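Local coordinates for protein alanine dehydrogenase/pyridine nucleotide transhydrogenase (Mycobacterium smegmatis str. MC2 155, PDB 3P2Y) that probably transfers hydride between NADH and NADP, as the alpha 1 subunit of a transhydrogenase whose reaction is coupled to proton pumping across the membrane, at residues 36-46 and 64-75. Sequence-based numbering, arbitrary orientation.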
loop_
_atom_site.group_PDB
_atom_site.type_symbol
_atom_site.label_atom_id
_atom_site.label_comp_id
_atom_site.label_asym_id
_atom_site.label_seq_id
_atom_site.Cartn_x
_atom_site.Cartn_y
_atom_site.Cartn_z
ATOM N N ARG A 36 -6.615 -16.489 0.406
ATOM C CA ARG A 36 -5.768 -16.743 -0.761
ATOM C C ARG A 36 -4.569 -17.646 -0.458
ATOM O O ARG A 36 -3.864 -18.024 -1.388
ATOM C CB ARG A 36 -5.231 -15.423 -1.353
ATOM C CG ARG A 36 -6.366 -14.543 -1.907
ATOM C CD ARG A 36 -5.834 -13.159 -2.348
ATOM N NE ARG A 36 -4.823 -13.288 -3.410
ATOM C CZ ARG A 36 -3.937 -12.347 -3.750
ATOM N NH1 ARG A 36 -3.904 -11.173 -3.123
ATOM N NH2 ARG A 36 -3.081 -12.594 -4.734
ATOM N N ARG A 37 -4.330 -17.971 0.810
ATOM C CA ARG A 37 -3.201 -18.823 1.157
ATOM C C ARG A 37 -3.532 -20.275 0.802
ATOM O O ARG A 37 -4.716 -20.644 0.593
ATOM C CB ARG A 37 -2.849 -18.718 2.660
ATOM C CG ARG A 37 -2.313 -17.312 3.057
ATOM C CD ARG A 37 -2.231 -17.146 4.577
ATOM N NE ARG A 37 -3.567 -17.155 5.158
ATOM C CZ ARG A 37 -3.817 -17.186 6.461
ATOM N NH1 ARG A 37 -2.798 -17.219 7.334
ATOM N NH2 ARG A 37 -5.082 -17.209 6.902
ATOM N N VAL A 38 -2.472 -21.069 0.757
ATOM C CA VAL A 38 -2.535 -22.527 0.523
ATOM C C VAL A 38 -1.503 -23.166 1.457
ATOM O O VAL A 38 -0.455 -22.590 1.710
ATOM C CB VAL A 38 -2.213 -22.842 -0.997
ATOM C CG1 VAL A 38 -0.815 -22.342 -1.403
ATOM C CG2 VAL A 38 -2.359 -24.358 -1.284
ATOM N N ALA A 39 -1.798 -24.349 2.015
ATOM C CA ALA A 39 -0.960 -24.853 3.128
ATOM C C ALA A 39 0.444 -25.266 2.699
ATOM O O ALA A 39 1.359 -25.134 3.486
ATOM C CB ALA A 39 -1.643 -26.013 3.876
ATOM N N LEU A 40 0.600 -25.772 1.473
ATOM C CA LEU A 40 1.938 -26.017 0.938
ATOM C C LEU A 40 2.092 -25.287 -0.386
ATOM O O LEU A 40 1.156 -25.259 -1.189
ATOM C CB LEU A 40 2.182 -27.521 0.705
ATOM C CG LEU A 40 2.092 -28.464 1.910
ATOM C CD1 LEU A 40 2.422 -29.885 1.428
ATOM C CD2 LEU A 40 3.066 -28.016 3.055
ATOM N N VAL A 41 3.279 -24.699 -0.601
ATOM C CA VAL A 41 3.619 -24.071 -1.870
ATOM C C VAL A 41 4.467 -25.048 -2.674
ATOM O O VAL A 41 5.083 -25.955 -2.095
ATOM C CB VAL A 41 4.430 -22.733 -1.668
ATOM C CG1 VAL A 41 3.546 -21.688 -0.947
ATOM C CG2 VAL A 41 5.733 -22.975 -0.904
ATOM N N PRO A 42 4.541 -24.855 -3.997
ATOM C CA PRO A 42 5.278 -25.808 -4.835
ATOM C C PRO A 42 6.720 -26.092 -4.387
ATOM O O PRO A 42 7.144 -27.247 -4.419
ATOM C CB PRO A 42 5.229 -25.147 -6.226
ATOM C CG PRO A 42 3.845 -24.461 -6.209
ATOM C CD PRO A 42 3.896 -23.808 -4.816
ATOM N N LYS A 43 7.464 -25.077 -3.936
ATOM C CA LYS A 43 8.860 -25.307 -3.489
ATOM C C LYS A 43 8.961 -26.288 -2.328
ATOM O O LYS A 43 9.937 -27.044 -2.239
ATOM C CB LYS A 43 9.568 -23.996 -3.060
ATOM C CG LYS A 43 9.887 -23.039 -4.188
ATOM C CD LYS A 43 10.415 -21.721 -3.567
ATOM C CE LYS A 43 10.548 -20.627 -4.624
ATOM N NZ LYS A 43 11.376 -19.517 -4.090
ATOM N N VAL A 44 7.955 -26.283 -1.450
ATOM C CA VAL A 44 7.944 -27.165 -0.288
ATOM C C VAL A 44 7.466 -28.542 -0.703
ATOM O O VAL A 44 8.017 -29.562 -0.290
ATOM C CB VAL A 44 7.081 -26.548 0.880
ATOM C CG1 VAL A 44 6.910 -27.533 2.051
ATOM C CG2 VAL A 44 7.753 -25.239 1.388
ATOM N N VAL A 45 6.446 -28.574 -1.549
ATOM C CA VAL A 45 6.011 -29.843 -2.159
ATOM C C VAL A 45 7.189 -30.573 -2.814
ATOM O O VAL A 45 7.339 -31.806 -2.675
ATOM C CB VAL A 45 4.858 -29.598 -3.166
ATOM C CG1 VAL A 45 4.516 -30.900 -3.936
ATOM C CG2 VAL A 45 3.605 -29.093 -2.431
ATOM N N GLU A 46 8.036 -29.825 -3.520
ATOM C CA GLU A 46 9.195 -30.420 -4.195
ATOM C C GLU A 46 10.092 -31.174 -3.193
ATOM O O GLU A 46 10.521 -32.317 -3.447
ATOM C CB GLU A 46 9.980 -29.338 -4.960
ATOM C CG GLU A 46 11.115 -29.863 -5.860
ATOM C CD GLU A 46 11.637 -28.822 -6.869
ATOM O OE1 GLU A 46 11.064 -27.707 -6.970
ATOM O OE2 GLU A 46 12.635 -29.125 -7.574
ATOM N N GLY A 64 -5.156 -18.698 -5.492
ATOM C CA GLY A 64 -5.142 -17.458 -4.712
ATOM C C GLY A 64 -3.745 -16.850 -4.620
ATOM O O GLY A 64 -3.593 -15.605 -4.631
ATOM N N ALA A 65 -2.736 -17.723 -4.543
ATOM C CA ALA A 65 -1.337 -17.295 -4.471
ATOM C C ALA A 65 -0.681 -17.209 -5.867
ATOM O O ALA A 65 0.519 -16.994 -5.984
ATOM C CB ALA A 65 -0.525 -18.224 -3.520
ATOM N N LEU A 66 -1.501 -17.362 -6.905
ATOM C CA LEU A 66 -1.087 -17.274 -8.318
ATOM C C LEU A 66 -0.203 -18.422 -8.829
ATOM O O LEU A 66 0.499 -18.261 -9.848
ATOM C CB LEU A 66 -0.502 -15.882 -8.652
ATOM C CG LEU A 66 -1.409 -14.716 -8.224
ATOM C CD1 LEU A 66 -0.828 -13.323 -8.589
ATOM C CD2 LEU A 66 -2.795 -14.884 -8.807
ATOM N N PHE A 67 -0.260 -19.577 -8.156
ATOM C CA PHE A 67 0.397 -20.812 -8.614
ATOM C C PHE A 67 -0.566 -21.541 -9.540
ATOM O O PHE A 67 -1.787 -21.324 -9.444
ATOM C CB PHE A 67 0.712 -21.725 -7.443
ATOM C CG PHE A 67 1.734 -21.151 -6.502
ATOM C CD1 PHE A 67 2.953 -20.717 -6.999
ATOM C CD2 PHE A 67 1.458 -21.019 -5.139
ATOM C CE1 PHE A 67 3.914 -20.167 -6.143
ATOM C CE2 PHE A 67 2.426 -20.483 -4.282
ATOM C CZ PHE A 67 3.631 -20.066 -4.792
ATOM N N SER A 68 -0.048 -22.405 -10.412
ATOM C CA SER A 68 -0.949 -23.232 -11.239
ATOM C C SER A 68 -0.884 -24.692 -10.822
ATOM O O SER A 68 0.032 -25.115 -10.092
ATOM C CB SER A 68 -0.570 -23.113 -12.721
ATOM O OG SER A 68 0.739 -23.630 -12.855
ATOM N N ASP A 69 -1.828 -25.497 -11.319
ATOM C CA ASP A 69 -1.781 -26.938 -11.079
ATOM C C ASP A 69 -0.459 -27.466 -11.650
ATOM O O ASP A 69 0.169 -28.352 -11.058
ATOM C CB ASP A 69 -2.935 -27.648 -11.804
ATOM C CG ASP A 69 -4.276 -27.505 -11.092
ATOM O OD1 ASP A 69 -4.374 -26.793 -10.070
ATOM O OD2 ASP A 69 -5.256 -28.085 -11.612
ATOM N N ALA A 70 -0.037 -26.919 -12.806
ATOM C CA ALA A 70 1.230 -27.374 -13.422
ATOM C C ALA A 70 2.430 -27.124 -12.506
ATOM O O ALA A 70 3.351 -27.927 -12.485
ATOM C CB ALA A 70 1.458 -26.735 -14.803
ATOM N N ASP A 71 2.410 -26.033 -11.734
ATOM C CA ASP A 71 3.511 -25.761 -10.789
ATOM C C ASP A 71 3.619 -26.889 -9.776
ATOM O O ASP A 71 4.714 -27.391 -9.476
ATOM C CB ASP A 71 3.302 -24.441 -10.051
ATOM C CG ASP A 71 3.455 -23.247 -10.938
ATOM O OD1 ASP A 71 4.255 -23.307 -11.917
ATOM O OD2 ASP A 71 2.777 -22.236 -10.658
ATOM N N TYR A 72 2.469 -27.307 -9.256
ATOM C CA TYR A 72 2.433 -28.453 -8.335
ATOM C C TYR A 72 2.852 -29.779 -8.959
ATOM O O TYR A 72 3.594 -30.533 -8.346
ATOM C CB TYR A 72 1.073 -28.563 -7.633
ATOM C CG TYR A 72 0.898 -27.474 -6.576
ATOM C CD1 TYR A 72 1.533 -27.577 -5.323
ATOM C CD2 TYR A 72 0.087 -26.371 -6.820
ATOM C CE1 TYR A 72 1.345 -26.569 -4.339
ATOM C CE2 TYR A 72 -0.093 -25.362 -5.855
ATOM C CZ TYR A 72 0.527 -25.481 -4.622
ATOM O OH TYR A 72 0.333 -24.490 -3.684
ATOM N N GLU A 73 2.397 -30.060 -10.174
ATOM C CA GLU A 73 2.792 -31.290 -10.866
ATOM C C GLU A 73 4.313 -31.299 -11.119
ATOM O O GLU A 73 4.961 -32.350 -10.953
ATOM C CB GLU A 73 2.033 -31.443 -12.181
ATOM C CG GLU A 73 0.554 -31.772 -11.978
ATOM C CD GLU A 73 -0.233 -31.763 -13.270
ATOM O OE1 GLU A 73 0.069 -30.948 -14.172
ATOM O OE2 GLU A 73 -1.187 -32.543 -13.357
ATOM N N ARG A 74 4.862 -30.141 -11.490
ATOM C CA ARG A 74 6.325 -30.000 -11.661
ATOM C C ARG A 74 7.110 -30.273 -10.376
ATOM O O ARG A 74 8.281 -30.709 -10.425
ATOM C CB ARG A 74 6.701 -28.620 -12.222
ATOM C CG ARG A 74 6.555 -28.498 -13.773
ATOM C CD ARG A 74 7.129 -27.167 -14.325
ATOM N NE ARG A 74 6.274 -26.023 -13.995
ATOM C CZ ARG A 74 5.223 -25.642 -14.724
ATOM N NH1 ARG A 74 4.897 -26.304 -15.834
ATOM N NH2 ARG A 74 4.486 -24.601 -14.339
ATOM N N ALA A 75 6.464 -30.033 -9.228
ATOM C CA ALA A 75 7.058 -30.288 -7.908
ATOM C C ALA A 75 6.825 -31.720 -7.442
ATOM O O ALA A 75 7.176 -32.085 -6.310
ATOM C CB ALA A 75 6.492 -29.311 -6.881
HETATM O O HOH W 1 -3.730 -20.089 -3.097
#
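P42, in the first turn of helix 42-50, packs into the corner formed by the F67 and Y72 rings, touching a face of each. This contact lies in the N-terminal domain of the alanine dehydrogenase/PNT family, beside a parallel sheet, where the start of helix 42-50 runs roughly parallel to helix 69-74. The axes of 42-46 and 69-74 come within 8.8 Å and cross at -22°. Two CH-pi contacts put P42 CD 3.5 Å from the F67 ring centroid, almost on the normal, and P42 CG 3.8 Å from the Y72 centroid. V45 CG2 meets the Y72 ring at its edge. The Y72 hydroxyl reaches past the proline and donates to L40 O (2.7 Å), in the carbonyl plane. This bond fixes the tip of the ring against the turn leading into the helix.

At the loop end, R36 directs both NE (2.9 Å) and NH2 (3.1 Å) at the single carbonyl oxygen G64 O. The bend at chi3 (61°) turns the guanidinium back to this carbonyl. Water 1 links R36 O to A65 N. R36 also packs on T169 of the second subunit.

Further out, S68 and D71 form a capping box that starts helix 69-74. D71 also holds R74 in a salt bridge. At the far end, E46 CA makes a CA-H...O contact of 3.4 Å with A75 O, which also accepts from S49 OG.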